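Local coordinates for protein tRNA uridine(34) acetyltransferase (Methanocaldococcus infernus, PDB 6IA8) that forms 5-carboxymethyluridine at the wobble position of tRNAs, using acetyl-CoA and S-adenosyl-L-methionine, at residues Thr276-Met284 with Glu397-Thr405. Sequence-based numbering, arbitrary orientation.
Sequences TNPDFMPDM and EDYEASGGT
Pro278 and Ser402 join the two backbones where a type I turn, Asn277 to Phe280, meets the type I' turn of a beta hairpin, Ala401 to Gly404: Ser402 N donates to Pro278 O over 2.7 Å, nearly straight at 172°, though tilted from the carbonyl plane. Asn277 OD1 accepts from Asp279 N in an Asx turn within the first bend. Beside the bond, Pro278 CB lies 3.6 Å from Glu400 O and also touches Glu400 CG.

Met281 and Pro278 are the most covered residues of the loop, and Met281 makes the apolar contacts with Tyr399 and Ala401. With CG beside its own backbone N (chi1 -39°) and the chain bent again at chi2 and chi3, the side chain folds along the strand. Its CB sits 3.8 Å from Ala401 CB, while CE comes obliquely to the Tyr399 ring, 3.7 Å from CD2, and lies 3.6 Å from Glu400 O. Trp329 stacks on that ring and touches Met281 too. Replacing Met281 by an alanine removes the contact of CE with ring and carbonyl, and would probably leave a gap on this side of Tyr399.

Three waters fill in the polar side. Two meet at Ser402 OG: it donates to one, which in turn donates to Asp279 O, and accepts from the other, which also donates to Phe280 O. The third lies in plane at the edge of the Tyr399 ring, accepts a hydrogen bond from Tyr399 OH at 2.7 Å, and donates to Met281 O and Asp283 OD1. Asp283 OD2 is salt-bridged to Arg444, next in sequence to Gln445, which probably binds acetyl-CoA.

The hairpin of the acetyltransferase domain thus docks onto the radical SAM core, at the loop between helix 264-276 and strand 284-287, through one direct backbone bond and a small apolar patch, the other polar links running through water.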
ATOM      1  N   THR A 276     -16.441   6.200  -3.255  1.00 29.10           N
ATOM      2  CA  THR A 276     -17.785   5.928  -3.766  1.00 26.94           C
ATOM      3  C   THR A 276     -17.932   6.236  -5.257  1.00 30.13           C
ATOM      4  O   THR A 276     -19.039   6.122  -5.799  1.00 31.05           O
ATOM      5  CB  THR A 276     -18.882   6.702  -2.996  1.00 32.26           C
ATOM      6  OG1 THR A 276     -18.696   8.127  -3.127  1.00 31.21           O
ATOM      7  CG2 THR A 276     -18.907   6.337  -1.525  1.00 32.32           C
ATOM      8  N   ASN A 277     -16.855   6.614  -5.935  1.00 31.02           N
ATOM      9  CA  ASN A 277     -16.831   6.822  -7.381  1.00 26.77           C
ATOM     10  C   ASN A 277     -15.908   5.775  -7.985  1.00 25.98           C
ATOM     11  O   ASN A 277     -14.740   5.672  -7.565  1.00 30.47           O
ATOM     12  CB  ASN A 277     -16.330   8.225  -7.681  1.00 34.44           C
ATOM     13  CG  ASN A 277     -16.237   8.521  -9.154  1.00 41.90           C
ATOM     14  OD1 ASN A 277     -16.069   7.623  -9.985  1.00 28.58           O
ATOM     15  ND2 ASN A 277     -16.309   9.812  -9.489  1.00 38.37           N
ATOM     16  N   PRO A 278     -16.397   4.909  -8.883  1.00 27.82           N
ATOM     17  CA  PRO A 278     -15.581   3.747  -9.306  1.00 28.10           C
ATOM     18  C   PRO A 278     -14.335   4.139 -10.104  1.00 28.59           C
ATOM     19  O   PRO A 278     -13.458   3.303 -10.346  1.00 29.91           O
ATOM     20  CB  PRO A 278     -16.546   2.925 -10.171  1.00 29.07           C
ATOM     21  CG  PRO A 278     -17.490   3.951 -10.700  1.00 32.87           C
ATOM     22  CD  PRO A 278     -17.706   4.937  -9.556  1.00 34.41           C
ATOM     23  N   ASP A 279     -14.221   5.399 -10.504  1.00 32.95           N
ATOM     24  CA  ASP A 279     -12.985   5.880 -11.102  1.00 30.23           C
ATOM     25  C   ASP A 279     -11.816   5.807 -10.138  1.00 28.32           C
ATOM     26  O   ASP A 279     -10.661   5.791 -10.584  1.00 30.06           O
ATOM     27  CB  ASP A 279     -13.173   7.328 -11.563  1.00 31.50           C
ATOM     28  CG  ASP A 279     -13.952   7.440 -12.867  1.00 43.01           C
ATOM     29  OD1 ASP A 279     -14.250   6.434 -13.521  1.00 39.79           O
ATOM     30  OD2 ASP A 279     -14.272   8.561 -13.245  1.00 42.34           O
ATOM     31  N   PHE A 280     -12.076   5.769  -8.832  1.00 25.46           N
ATOM     32  CA  PHE A 280     -10.996   5.766  -7.856  1.00 28.36           C
ATOM     33  C   PHE A 280     -10.933   4.444  -7.109  1.00 31.40           C
ATOM     34  O   PHE A 280     -10.319   3.466  -7.601  1.00 27.59           O
ATOM     35  CB  PHE A 280     -11.186   6.969  -6.927  1.00 27.61           C
ATOM     36  CG  PHE A 280     -11.246   8.291  -7.669  1.00 32.81           C
ATOM     37  CD1 PHE A 280     -10.134   8.784  -8.320  1.00 31.46           C
ATOM     38  CD2 PHE A 280     -12.420   9.020  -7.730  1.00 32.90           C
ATOM     39  CE1 PHE A 280     -10.195  10.028  -9.037  1.00 29.07           C
ATOM     40  CE2 PHE A 280     -12.494  10.260  -8.426  1.00 33.58           C
ATOM     41  CZ  PHE A 280     -11.348  10.753  -9.071  1.00 37.59           C
ATOM     42  N   MET A 281     -11.527   4.367  -5.928  1.00 27.12           N
ATOM     43  CA  MET A 281     -11.533   3.146  -5.130  1.00 25.02           C
ATOM     44  C   MET A 281     -10.126   2.556  -4.928  1.00 29.58           C
ATOM     45  O   MET A 281      -9.883   1.384  -5.222  1.00 28.78           O
ATOM     46  CB  MET A 281     -12.466   2.128  -5.758  1.00 30.30           C
ATOM     47  CG  MET A 281     -13.715   2.701  -6.308  1.00 27.45           C
ATOM     48  SD  MET A 281     -14.897   3.378  -5.087  1.00 32.33           S
ATOM     49  CE  MET A 281     -15.842   1.917  -4.623  1.00 31.33           C
ATOM     50  N   PRO A 282      -9.207   3.327  -4.367  1.00 28.53           N
ATOM     51  CA  PRO A 282      -7.874   2.788  -4.079  1.00 24.67           C
ATOM     52  C   PRO A 282      -7.934   1.746  -2.980  1.00 27.02           C
ATOM     53  O   PRO A 282      -8.841   1.759  -2.146  1.00 28.06           O
ATOM     54  CB  PRO A 282      -7.086   4.010  -3.598  1.00 31.01           C
ATOM     55  CG  PRO A 282      -8.138   4.893  -2.942  1.00 35.65           C
ATOM     56  CD  PRO A 282      -9.389   4.697  -3.842  1.00 31.64           C
ATOM     57  N   ASP A 283      -6.910   0.877  -2.962  1.00 25.32           N
ATOM     58  CA  ASP A 283      -6.759  -0.097  -1.886  1.00 27.46           C
ATOM     59  C   ASP A 283      -6.245   0.548  -0.607  1.00 27.94           C
ATOM     60  O   ASP A 283      -6.489   0.031   0.490  1.00 28.73           O
ATOM     61  CB  ASP A 283      -5.786  -1.207  -2.280  1.00 30.59           C
ATOM     62  CG  ASP A 283      -6.204  -1.958  -3.527  1.00 32.90           C
ATOM     63  OD1 ASP A 283      -7.355  -2.370  -3.549  1.00 28.45           O
ATOM     64  OD2 ASP A 283      -5.356  -2.107  -4.457  1.00 31.16           O
ATOM     65  N   MET A 284      -5.476   1.623  -0.734  1.00 27.64           N
ATOM     66  CA  MET A 284      -4.743   2.185   0.386  1.00 28.21           C
ATOM     67  C   MET A 284      -4.658   3.676   0.139  1.00 29.27           C
ATOM     68  O   MET A 284      -4.640   4.116  -1.017  1.00 30.39           O
ATOM     69  CB  MET A 284      -3.348   1.531   0.500  1.00 30.72           C
ATOM     70  CG  MET A 284      -2.438   2.117   1.511  1.00 85.67           C
ATOM     71  SD  MET A 284      -0.837   1.279   1.481  1.00 73.91           S
ATOM     72  CE  MET A 284      -1.252  -0.381   0.923  1.00100.64           C
ATOM     73  N   GLU A 397     -17.391  -8.766   0.583  1.00 29.17           N
ATOM     74  CA  GLU A 397     -17.937  -7.472   0.193  1.00 28.39           C
ATOM     75  C   GLU A 397     -17.431  -7.153  -1.201  1.00 26.50           C
ATOM     76  O   GLU A 397     -16.215  -7.203  -1.429  1.00 28.76           O
ATOM     77  CB  GLU A 397     -17.487  -6.380   1.160  1.00 32.04           C
ATOM     78  CG  GLU A 397     -17.975  -4.987   0.810  1.00 36.49           C
ATOM     79  CD  GLU A 397     -17.494  -3.962   1.817  1.00 42.82           C
ATOM     80  OE1 GLU A 397     -16.772  -4.323   2.780  1.00 47.07           O
ATOM     81  OE2 GLU A 397     -17.838  -2.802   1.656  1.00 40.09           O
ATOM     82  N   ASP A 398     -18.353  -6.818  -2.110  1.00 26.30           N
ATOM     83  CA  ASP A 398     -18.038  -6.509  -3.498  1.00 29.75           C
ATOM     84  C   ASP A 398     -18.188  -5.010  -3.744  1.00 29.84           C
ATOM     85  O   ASP A 398     -19.058  -4.344  -3.153  1.00 29.01           O
ATOM     86  CB  ASP A 398     -18.964  -7.256  -4.468  1.00 32.78           C
ATOM     87  CG  ASP A 398     -18.757  -8.789  -4.456  1.00 38.10           C
ATOM     88  OD1 ASP A 398     -17.990  -9.322  -3.637  1.00 33.70           O
ATOM     89  OD2 ASP A 398     -19.321  -9.447  -5.327  1.00 35.11           O
ATOM     90  N   TYR A 399     -17.407  -4.494  -4.702  1.00 27.61           N
ATOM     91  CA  TYR A 399     -17.626  -3.126  -5.155  1.00 31.41           C
ATOM     92  C   TYR A 399     -17.147  -2.966  -6.588  1.00 31.74           C
ATOM     93  O   TYR A 399     -16.329  -3.737  -7.080  1.00 29.60           O
ATOM     94  CB  TYR A 399     -16.958  -2.104  -4.238  1.00 31.81           C
ATOM     95  CG  TYR A 399     -15.492  -2.287  -3.979  1.00 29.33           C
ATOM     96  CD1 TYR A 399     -15.059  -3.199  -3.022  1.00 31.08           C
ATOM     97  CD2 TYR A 399     -14.528  -1.525  -4.667  1.00 29.38           C
ATOM     98  CE1 TYR A 399     -13.698  -3.379  -2.755  1.00 30.02           C
ATOM     99  CE2 TYR A 399     -13.137  -1.682  -4.389  1.00 28.50           C
ATOM    100  CZ  TYR A 399     -12.762  -2.630  -3.422  1.00 28.05           C
ATOM    101  OH  TYR A 399     -11.458  -2.828  -3.072  1.00 27.92           O
ATOM    102  N   GLU A 400     -17.715  -1.987  -7.276  1.00 26.88           N
ATOM    103  CA  GLU A 400     -17.288  -1.663  -8.626  1.00 26.64           C
ATOM    104  C   GLU A 400     -16.090  -0.735  -8.553  1.00 32.93           C
ATOM    105  O   GLU A 400     -16.134   0.250  -7.808  1.00 28.01           O
ATOM    106  CB  GLU A 400     -18.416  -0.958  -9.363  1.00 30.03           C
ATOM    107  CG  GLU A 400     -18.116  -0.637 -10.803  1.00 33.57           C
ATOM    108  CD  GLU A 400     -18.343  -1.827 -11.736  1.00 64.61           C
ATOM    109  OE1 GLU A 400     -17.832  -1.792 -12.874  1.00 96.44           O
ATOM    110  OE2 GLU A 400     -19.021  -2.797 -11.328  1.00 73.41           O
ATOM    111  N   ALA A 401     -15.071  -0.996  -9.380  1.00 28.62           N
ATOM    112  CA  ALA A 401     -13.871  -0.166  -9.441  1.00 26.17           C
ATOM    113  C   ALA A 401     -13.200  -0.288 -10.799  1.00 29.48           C
ATOM    114  O   ALA A 401     -12.997  -1.401 -11.300  1.00 29.49           O
ATOM    115  CB  ALA A 401     -12.888  -0.577  -8.349  1.00 24.82           C
ATOM    116  N   SER A 402     -12.898   0.860 -11.401  1.00 29.44           N
ATOM    117  CA  SER A 402     -12.204   0.918 -12.681  1.00 32.66           C
ATOM    118  C   SER A 402     -12.842  -0.032 -13.698  1.00 31.84           C
ATOM    119  O   SER A 402     -12.165  -0.827 -14.365  1.00 30.55           O
ATOM    120  CB  SER A 402     -10.715   0.602 -12.499  1.00 34.56           C
ATOM    121  OG  SER A 402     -10.066   1.500 -11.601  1.00 31.42           O
ATOM    122  N   GLY A 403     -14.170   0.057 -13.808  1.00 31.37           N
ATOM    123  CA  GLY A 403     -14.898  -0.694 -14.813  1.00 36.15           C
ATOM    124  C   GLY A 403     -15.063  -2.171 -14.523  1.00 35.79           C
ATOM    125  O   GLY A 403     -15.713  -2.881 -15.300  1.00 33.23           O
ATOM    126  N   GLY A 404     -14.488  -2.669 -13.447  1.00 29.16           N
ATOM    127  CA  GLY A 404     -14.599  -4.077 -13.126  1.00 33.62           C
ATOM    128  C   GLY A 404     -15.173  -4.309 -11.743  1.00 34.63           C
ATOM    129  O   GLY A 404     -15.729  -3.383 -11.141  1.00 33.44           O
ATOM    130  N   THR A 405     -15.057  -5.539 -11.236  1.00 31.01           N
ATOM    131  CA  THR A 405     -15.609  -5.911  -9.941  1.00 33.30           C
ATOM    132  C   THR A 405     -14.481  -6.326  -9.014  1.00 28.92           C
ATOM    133  O   THR A 405     -13.645  -7.167  -9.379  1.00 28.90           O
ATOM    134  CB  THR A 405     -16.620  -7.045 -10.064  1.00 34.16           C
ATOM    135  OG1 THR A 405     -17.708  -6.602 -10.874  1.00 36.44           O
ATOM    136  CG2 THR A 405     -17.164  -7.438  -8.697  1.00 42.68           C
TER
HETATM  137  O   HOH W   1      -9.998   4.095 -12.626  1.00 30.06           O
HETATM  138  O   HOH W   2      -9.979   1.046  -8.794  1.00 30.37           O
HETATM  139  O   HOH W   3      -9.686  -1.191  -4.300  1.00 26.58           O